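Local coordinates for DNA repair protein PprA (Deinococcus deserti, PDB 6MC8) that binds DNA and takes part in the repair of radiation-induced DNA damage and in genome segregation, forming dimers and probably filaments, at residues F39-G47 with L252-S260; T189-P197 with M280-D289. The protein carries 2 engineered substitutions. All coordinates share one frame; numbering follows the deposited sequence.

Contact 1: residues F39-G47 with L252-S260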
loop_
_atom_site.group_PDB
_atom_site.type_symbol
_atom_site.label_atom_id
_atom_site.label_comp_id
_atom_site.label_asym_id
_atom_site.label_seq_id
_atom_site.Cartn_x
_atom_site.Cartn_y
_atom_site.Cartn_z
ATOM N N PHE A 39 -16.919 -24.056 21.962
ATOM C CA PHE A 39 -15.997 -23.407 21.040
ATOM C C PHE A 39 -14.995 -24.401 20.474
ATOM O O PHE A 39 -14.595 -24.289 19.313
ATOM C CB PHE A 39 -15.262 -22.263 21.733
ATOM C CG PHE A 39 -14.405 -21.452 20.806
ATOM C CD1 PHE A 39 -14.972 -20.483 20.002
ATOM C CD2 PHE A 39 -13.041 -21.680 20.715
ATOM C CE1 PHE A 39 -14.192 -19.742 19.145
ATOM C CE2 PHE A 39 -12.263 -20.943 19.858
ATOM C CZ PHE A 39 -12.837 -19.975 19.074
ATOM N N ALA A 40 -14.567 -25.364 21.293
ATOM C CA ALA A 40 -13.600 -26.357 20.843
ATOM C C ALA A 40 -14.203 -27.276 19.792
ATOM O O ALA A 40 -13.503 -27.738 18.888
ATOM C CB ALA A 40 -13.094 -27.168 22.034
ATOM N N GLU A 41 -15.503 -27.540 19.897
ATOM C CA GLU A 41 -16.186 -28.382 18.926
ATOM C C GLU A 41 -16.423 -27.637 17.621
ATOM O O GLU A 41 -16.491 -28.253 16.552
ATOM C CB GLU A 41 -17.494 -28.870 19.537
ATOM C CG GLU A 41 -17.267 -29.840 20.683
ATOM C CD GLU A 41 -18.470 -29.968 21.592
ATOM O OE1 GLU A 41 -19.440 -29.212 21.398
ATOM O OE2 GLU A 41 -18.431 -30.801 22.519
ATOM N N LEU A 42 -16.533 -26.310 17.688
ATOM C CA LEU A 42 -16.700 -25.511 16.480
ATOM C C LEU A 42 -15.413 -25.454 15.667
ATOM O O LEU A 42 -15.425 -25.687 14.454
ATOM C CB LEU A 42 -17.163 -24.105 16.846
ATOM C CG LEU A 42 -17.350 -23.155 15.670
ATOM C CD1 LEU A 42 -18.417 -23.681 14.747
ATOM C CD2 LEU A 42 -17.698 -21.769 16.157
ATOM N N VAL A 43 -14.289 -25.149 16.317
ATOM C CA VAL A 43 -13.033 -25.003 15.592
ATOM C C VAL A 43 -12.372 -26.335 15.279
ATOM O O VAL A 43 -11.400 -26.364 14.522
ATOM C CB VAL A 43 -12.055 -24.088 16.356
ATOM C CG1 VAL A 43 -12.633 -22.698 16.483
ATOM C CG2 VAL A 43 -11.720 -24.663 17.718
ATOM N N ALA A 44 -12.884 -27.441 15.823
ATOM C CA ALA A 44 -12.403 -28.754 15.415
ATOM C C ALA A 44 -12.917 -29.148 14.038
ATOM O O ALA A 44 -12.362 -30.062 13.423
ATOM C CB ALA A 44 -12.799 -29.814 16.438
ATOM N N THR A 45 -13.958 -28.477 13.542
ATOM C CA THR A 45 -14.369 -28.649 12.157
ATOM C C THR A 45 -13.372 -28.035 11.189
ATOM O O THR A 45 -13.388 -28.377 10.004
ATOM C CB THR A 45 -15.751 -28.039 11.929
ATOM O OG1 THR A 45 -15.696 -26.625 12.144
ATOM C CG2 THR A 45 -16.758 -28.647 12.883
ATOM N N ALA A 46 -12.515 -27.137 11.661
ATOM C CA ALA A 46 -11.400 -26.632 10.883
ATOM C C ALA A 46 -10.090 -27.330 11.211
ATOM O O ALA A 46 -9.040 -26.891 10.748
ATOM C CB ALA A 46 -11.250 -25.126 11.089
ATOM N N GLY A 47 -10.123 -28.405 11.988
ATOM C CA GLY A 47 -8.931 -29.170 12.270
ATOM C C GLY A 47 -8.136 -28.714 13.467
ATOM O O GLY A 47 -7.012 -29.187 13.656
ATOM N N LEU A 252 -24.877 -30.461 15.158
ATOM C CA LEU A 252 -23.430 -30.472 15.183
ATOM C C LEU A 252 -22.872 -29.386 14.263
ATOM O O LEU A 252 -23.475 -29.063 13.239
ATOM C CB LEU A 252 -22.905 -31.834 14.747
ATOM C CG LEU A 252 -23.252 -33.048 15.608
ATOM C CD1 LEU A 252 -22.706 -34.296 14.961
ATOM C CD2 LEU A 252 -22.732 -32.912 17.022
ATOM N N PRO A 253 -21.718 -28.805 14.612
ATOM C CA PRO A 253 -21.084 -27.837 13.705
ATOM C C PRO A 253 -20.523 -28.463 12.451
ATOM O O PRO A 253 -20.223 -27.744 11.495
ATOM C CB PRO A 253 -19.978 -27.225 14.571
ATOM C CG PRO A 253 -19.681 -28.260 15.570
ATOM C CD PRO A 253 -20.970 -28.938 15.871
ATOM N N GLU A 254 -20.381 -29.787 12.432
ATOM C CA GLU A 254 -19.960 -30.506 11.241
ATOM C C GLU A 254 -21.002 -30.446 10.130
ATOM O O GLU A 254 -20.667 -30.644 8.958
ATOM C CB GLU A 254 -19.661 -31.955 11.618
ATOM C CG GLU A 254 -18.369 -32.165 12.400
ATOM C CD GLU A 254 -18.517 -31.956 13.890
ATOM O OE1 GLU A 254 -19.645 -31.736 14.357
ATOM O OE2 GLU A 254 -17.498 -32.006 14.600
ATOM N N ALA A 255 -22.262 -30.182 10.468
ATOM C CA ALA A 255 -23.286 -30.025 9.447
ATOM C C ALA A 255 -23.369 -28.610 8.895
ATOM O O ALA A 255 -24.187 -28.358 8.008
ATOM C CB ALA A 255 -24.651 -30.416 10.002
ATOM N N HIS A 256 -22.561 -27.680 9.406
ATOM C CA HIS A 256 -22.695 -26.276 9.053
ATOM C C HIS A 256 -21.368 -25.596 8.760
ATOM O O HIS A 256 -21.361 -24.418 8.399
ATOM C CB HIS A 256 -23.419 -25.528 10.178
ATOM C CG HIS A 256 -24.747 -26.122 10.515
ATOM N ND1 HIS A 256 -25.853 -25.968 9.711
ATOM C CD2 HIS A 256 -25.128 -26.927 11.532
ATOM C CE1 HIS A 256 -26.866 -26.631 10.235
ATOM N NE2 HIS A 256 -26.453 -27.219 11.342
ATOM N N PHE A 257 -20.254 -26.306 8.886
ATOM C CA PHE A 257 -18.930 -25.756 8.649
ATOM C C PHE A 257 -18.062 -26.820 8.002
ATOM O O PHE A 257 -18.047 -27.970 8.443
ATOM C CB PHE A 257 -18.288 -25.269 9.952
ATOM C CG PHE A 257 -18.890 -24.010 10.493
ATOM C CD1 PHE A 257 -18.431 -22.778 10.068
ATOM C CD2 PHE A 257 -19.924 -24.056 11.410
ATOM C CE1 PHE A 257 -18.979 -21.619 10.558
ATOM C CE2 PHE A 257 -20.484 -22.898 11.894
ATOM C CZ PHE A 257 -20.005 -21.679 11.472
ATOM N N ALA A 258 -17.345 -26.432 6.955
ATOM C CA ALA A 258 -16.443 -27.334 6.261
ATOM C C ALA A 258 -15.144 -26.609 5.950
ATOM O O ALA A 258 -15.097 -25.381 5.884
ATOM C CB ALA A 258 -17.072 -27.878 4.974
ATOM N N VAL A 259 -14.086 -27.391 5.756
ATOM C CA VAL A 259 -12.785 -26.861 5.363
ATOM C C VAL A 259 -12.743 -26.713 3.852
ATOM O O VAL A 259 -12.963 -27.679 3.117
ATOM C CB VAL A 259 -11.645 -27.768 5.854
ATOM C CG1 VAL A 259 -10.322 -27.335 5.257
ATOM C CG2 VAL A 259 -11.552 -27.717 7.344
ATOM N N SER A 260 -12.453 -25.500 3.386
ATOM C CA SER A 260 -12.290 -25.245 1.966
ATOM C C SER A 260 -11.007 -24.510 1.609
ATOM O O SER A 260 -10.654 -24.474 0.429
ATOM C CB SER A 260 -13.485 -24.451 1.416
ATOM O OG SER A 260 -13.516 -23.141 1.937
#
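T45 and A46, within the Schellman motif that ends helix 35-43, meet P253, E254, F257 and V259 on the segment leading into strand 261-267. G47, with its positive phi, is the C-prime residue of the turn: G47 N bonds to A44 O, and L48 N reaches back to V43 O. T45 is the central residue of the interface. With OG1 lodged between its backbone N and carbonyl carbon (chi1 64°), the hydroxyl bends back to bond to L42 O and CG2 faces the short 3-10 turn 253-255, where it lies 3.8 Å from both P253 C and E254 N, against their peptide link. L42 brings one methyl, CD1, over a face of the F257 ring, 4.0 Å from the centroid in a CH-pi contact; the same methyl touches P253 CB at 3.9 Å. P253 CG in turn rests 3.3 Å from E41 O. Farther along, V259 CG2 packs beside A46 CA at 3.7 Å. W80 of helix 62-80 borders both sides of the contact, giving NE1 to T45 OG1 and setting its ring against F257. This is a helix C-terminus closed by a Schellman turn and buried against an irregular connecting segment.

Contact 2: residues T189-P197 with M280-D289; sequences TLAVEVHRP and MQREATETLD
R196 and D289 close one end of this strand-helix interface with a salt bridge, while L190, V192 and V194 fill the rest with aliphatic contacts. The guanidinium comes end-on, and NH1 and NH2 both grip the single oxygen OD1 of D289. The shorter bond, R196 NH2 to D289 OD1 at 2.6 Å, uses the syn lone pair; NH1 reaches the same oxygen at 2.9 Å with a more bent N-H geometry. Guanidinium and carboxylate planes are nearly coplanar, 16° apart. Beside them L288 CD2 slips against the strand backbone, 3.4 Å from both V194 O and R196 N. V194 straddles the helix surface: its CG2 meets A284 CB at 3.7 Å, and both its methyls touch T285 OG1. V192 places CG1 3.7 Å from M280 CB. The M280 chain bends at its last torsion (chi3 68°), carrying CE to within 3.3 Å of L190 O while SD approaches L190 CD2.

In the second shell, Q292 OE1 accepts from R196 NH1 and A177 O from R196 NE, so the guanidinium is held on several sides. Losing the guanidinium to an alanine here is likely to leave the D289 carboxylate without its charged mate and Q292 OE1 and A177 O without this donor. On the opposite face of the strand, E193 forms a salt bridge with R182, and H195 ND1 and E193 OE2 both hydrogen-bond to S261 OG.

Strand 189-195 runs 34° from the helix segment, with axes 7.8 Å apart, and its alternate residues point to the helix: the packing of helix 274-304 across one face of a four-stranded antiparallel sheet.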
loop_
_atom_site.group_PDB
_atom_site.type_symbol
_atom_site.label_atom_id
_atom_site.label_comp_id
_atom_site.label_asym_id
_atom_site.label_seq_id
_atom_site.Cartn_x
_atom_site.Cartn_y
_atom_site.Cartn_z
ATOM N N THR A 189 3.548 -8.658 5.858
ATOM C CA THR A 189 3.075 -10.034 5.831
ATOM C C THR A 189 2.750 -10.444 4.400
ATOM O O THR A 189 1.813 -9.913 3.800
ATOM C CB THR A 189 1.839 -10.192 6.714
ATOM O OG1 THR A 189 2.137 -9.756 8.043
ATOM C CG2 THR A 189 1.400 -11.640 6.758
ATOM N N LEU A 190 3.514 -11.388 3.862
ATOM C CA LEU A 190 3.163 -12.059 2.620
ATOM C C LEU A 190 2.270 -13.244 2.944
ATOM O O LEU A 190 2.513 -13.965 3.913
ATOM C CB LEU A 190 4.406 -12.536 1.866
ATOM C CG LEU A 190 4.169 -13.201 0.507
ATOM C CD1 LEU A 190 3.619 -12.207 -0.489
ATOM C CD2 LEU A 190 5.416 -13.860 -0.019
ATOM N N ALA A 191 1.231 -13.440 2.144
ATOM C CA ALA A 191 0.271 -14.496 2.410
ATOM C C ALA A 191 -0.205 -15.128 1.113
ATOM O O ALA A 191 -0.225 -14.481 0.065
ATOM C CB ALA A 191 -0.911 -13.962 3.198
ATOM N N VAL A 192 -0.583 -16.399 1.193
ATOM C CA VAL A 192 -1.091 -17.144 0.051
ATOM C C VAL A 192 -2.229 -18.042 0.527
ATOM O O VAL A 192 -2.153 -18.648 1.602
ATOM C CB VAL A 192 0.036 -17.933 -0.659
ATOM C CG1 VAL A 192 0.747 -18.880 0.275
ATOM C CG2 VAL A 192 -0.488 -18.684 -1.866
ATOM N N GLU A 193 -3.316 -18.063 -0.237
ATOM C CA GLU A 193 -4.478 -18.890 0.046
ATOM C C GLU A 193 -4.586 -19.953 -1.033
ATOM O O GLU A 193 -4.387 -19.660 -2.212
ATOM C CB GLU A 193 -5.756 -18.050 0.093
ATOM C CG GLU A 193 -7.011 -18.831 0.431
ATOM C CD GLU A 193 -8.247 -17.971 0.445
ATOM O OE1 GLU A 193 -8.140 -16.767 0.154
ATOM O OE2 GLU A 193 -9.331 -18.497 0.748
ATOM N N VAL A 194 -4.877 -21.181 -0.626
ATOM C CA VAL A 194 -5.155 -22.287 -1.531
ATOM C C VAL A 194 -6.549 -22.801 -1.211
ATOM O O VAL A 194 -6.825 -23.186 -0.072
ATOM C CB VAL A 194 -4.093 -23.392 -1.398
ATOM C CG1 VAL A 194 -4.534 -24.640 -2.090
ATOM C CG2 VAL A 194 -2.789 -22.927 -1.994
ATOM N N HIS A 195 -7.424 -22.807 -2.212
ATOM C CA HIS A 195 -8.852 -23.011 -2.011
ATOM C C HIS A 195 -9.383 -24.122 -2.903
ATOM O O HIS A 195 -9.236 -24.065 -4.124
ATOM C CB HIS A 195 -9.611 -21.724 -2.299
ATOM C CG HIS A 195 -11.092 -21.843 -2.155
ATOM N ND1 HIS A 195 -11.723 -21.868 -0.933
ATOM C CD2 HIS A 195 -12.070 -21.936 -3.085
ATOM C CE1 HIS A 195 -13.026 -21.972 -1.115
ATOM N NE2 HIS A 195 -13.262 -22.018 -2.412
ATOM N N ARG A 196 -10.018 -25.114 -2.291
ATOM C CA ARG A 196 -10.821 -26.101 -3.010
ATOM C C ARG A 196 -12.222 -26.044 -2.423
ATOM O O ARG A 196 -12.374 -26.215 -1.197
ATOM C CB ARG A 196 -10.246 -27.509 -2.905
ATOM C CG ARG A 196 -10.982 -28.500 -3.787
ATOM C CD ARG A 196 -10.507 -29.923 -3.612
ATOM N NE ARG A 196 -9.132 -30.119 -4.036
ATOM C CZ ARG A 196 -8.142 -30.417 -3.209
ATOM N NH1 ARG A 196 -8.381 -30.545 -1.916
ATOM N NH2 ARG A 196 -6.917 -30.586 -3.673
ATOM N N PRO A 197 -13.251 -25.806 -3.237
ATOM C CA PRO A 197 -14.594 -25.542 -2.699
ATOM C C PRO A 197 -15.218 -26.755 -2.023
ATOM O O PRO A 197 -15.192 -27.869 -2.548
ATOM C CB PRO A 197 -15.388 -25.127 -3.939
ATOM C CG PRO A 197 -14.370 -24.658 -4.892
ATOM C CD PRO A 197 -13.182 -25.521 -4.675
ATOM N N MET A 280 5.486 -21.674 0.490
ATOM C CA MET A 280 4.271 -21.311 1.213
ATOM C C MET A 280 3.035 -21.904 0.551
ATOM O O MET A 280 2.162 -22.460 1.226
ATOM C CB MET A 280 4.152 -19.790 1.295
ATOM C CG MET A 280 5.066 -19.116 2.290
ATOM S SD MET A 280 5.190 -17.340 2.052
ATOM C CE MET A 280 3.550 -16.818 2.506
ATOM N N GLN A 281 2.939 -21.774 -0.774
ATOM C CA GLN A 281 1.815 -22.338 -1.511
ATOM C C GLN A 281 1.826 -23.859 -1.460
ATOM O O GLN A 281 0.770 -24.497 -1.369
ATOM C CB GLN A 281 1.852 -21.854 -2.958
ATOM C CG GLN A 281 0.664 -22.291 -3.772
ATOM C CD GLN A 281 0.729 -21.814 -5.189
ATOM O OE1 GLN A 281 1.690 -21.174 -5.591
ATOM N NE2 GLN A 281 -0.292 -22.132 -5.964
ATOM N N ARG A 282 3.018 -24.455 -1.515
ATOM C CA ARG A 282 3.143 -25.904 -1.437
ATOM C C ARG A 282 2.781 -26.406 -0.045
ATOM O O ARG A 282 2.268 -27.519 0.107
ATOM C CB ARG A 282 4.565 -26.307 -1.818
ATOM C CG ARG A 282 4.796 -27.783 -2.066
ATOM C CD ARG A 282 6.251 -28.040 -2.450
ATOM N NE ARG A 282 6.631 -27.327 -3.667
ATOM C CZ ARG A 282 7.541 -26.358 -3.716
ATOM N NH1 ARG A 282 8.180 -25.989 -2.616
ATOM N NH2 ARG A 282 7.815 -25.763 -4.867
ATOM N N GLU A 283 3.033 -25.589 0.982
ATOM C CA GLU A 283 2.568 -25.911 2.327
ATOM C C GLU A 283 1.051 -25.836 2.418
ATOM O O GLU A 283 0.418 -26.718 3.006
ATOM C CB GLU A 283 3.207 -24.969 3.348
ATOM C CG GLU A 283 2.749 -25.192 4.779
ATOM C CD GLU A 283 3.356 -24.209 5.753
ATOM O OE1 GLU A 283 4.154 -23.360 5.318
ATOM O OE2 GLU A 283 3.025 -24.274 6.951
ATOM N N ALA A 284 0.453 -24.798 1.830
ATOM C CA ALA A 284 -0.987 -24.595 1.939
ATOM C C ALA A 284 -1.763 -25.644 1.155
ATOM O O ALA A 284 -2.867 -26.028 1.550
ATOM C CB ALA A 284 -1.353 -23.193 1.459
ATOM N N THR A 285 -1.198 -26.121 0.046
ATOM C CA THR A 285 -1.841 -27.175 -0.730
ATOM C C THR A 285 -1.810 -28.502 0.022
ATOM O O THR A 285 -2.812 -29.223 0.071
ATOM C CB THR A 285 -1.158 -27.293 -2.094
ATOM O OG1 THR A 285 -1.280 -26.051 -2.795
ATOM C CG2 THR A 285 -1.784 -28.387 -2.929
ATOM N N GLU A 286 -0.669 -28.829 0.633
ATOM C CA GLU A 286 -0.577 -30.028 1.461
ATOM C C GLU A 286 -1.421 -29.906 2.722
ATOM O O GLU A 286 -1.955 -30.905 3.214
ATOM C CB GLU A 286 0.881 -30.313 1.824
ATOM C CG GLU A 286 1.697 -30.942 0.711
ATOM C CD GLU A 286 1.341 -32.406 0.481
ATOM O OE1 GLU A 286 1.034 -33.108 1.465
ATOM O OE2 GLU A 286 1.362 -32.853 -0.683
ATOM N N THR A 287 -1.547 -28.694 3.263
ATOM C CA THR A 287 -2.391 -28.500 4.437
ATOM C C THR A 287 -3.865 -28.624 4.070
ATOM O O THR A 287 -4.643 -29.229 4.812
ATOM C CB THR A 287 -2.095 -27.142 5.080
ATOM O OG1 THR A 287 -0.705 -27.061 5.400
ATOM C CG2 THR A 287 -2.882 -26.960 6.356
ATOM N N LEU A 288 -4.254 -28.099 2.904
ATOM C CA LEU A 288 -5.645 -28.198 2.471
ATOM C C LEU A 288 -6.029 -29.633 2.133
ATOM O O LEU A 288 -7.139 -30.072 2.452
ATOM C CB LEU A 288 -5.895 -27.286 1.269
ATOM C CG LEU A 288 -7.313 -27.325 0.698
ATOM C CD1 LEU A 288 -8.322 -26.872 1.726
ATOM C CD2 LEU A 288 -7.424 -26.504 -0.558
ATOM N N ASP A 289 -5.125 -30.378 1.495
ATOM C CA ASP A 289 -5.433 -31.754 1.118
ATOM C C ASP A 289 -5.540 -32.647 2.345
ATOM O O ASP A 289 -6.380 -33.550 2.393
ATOM C CB ASP A 289 -4.379 -32.297 0.152
ATOM C CG ASP A 289 -4.464 -31.665 -1.220
ATOM O OD1 ASP A 289 -5.551 -31.185 -1.588
ATOM O OD2 ASP A 289 -3.448 -31.671 -1.941
#

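Both contacts are buried, and no other chain of the assembly touches either, but they differ in chemistry. Contact 1 joins a helix end to a loop, with no polar bond between its two segments and a smaller interface; contact 2 lays a long helix on a sheet and adds a salt bridge at one end. They lie about 19 Å apart between centres yet meet at the loop-strand junction, where S260 O approaches R196 N at 2.9 Å in a probable hydrogen bond and V259 packs on L288. Helix 274-304 serves both: its later part lies along residues 252-260, its earlier part under residues 189-197.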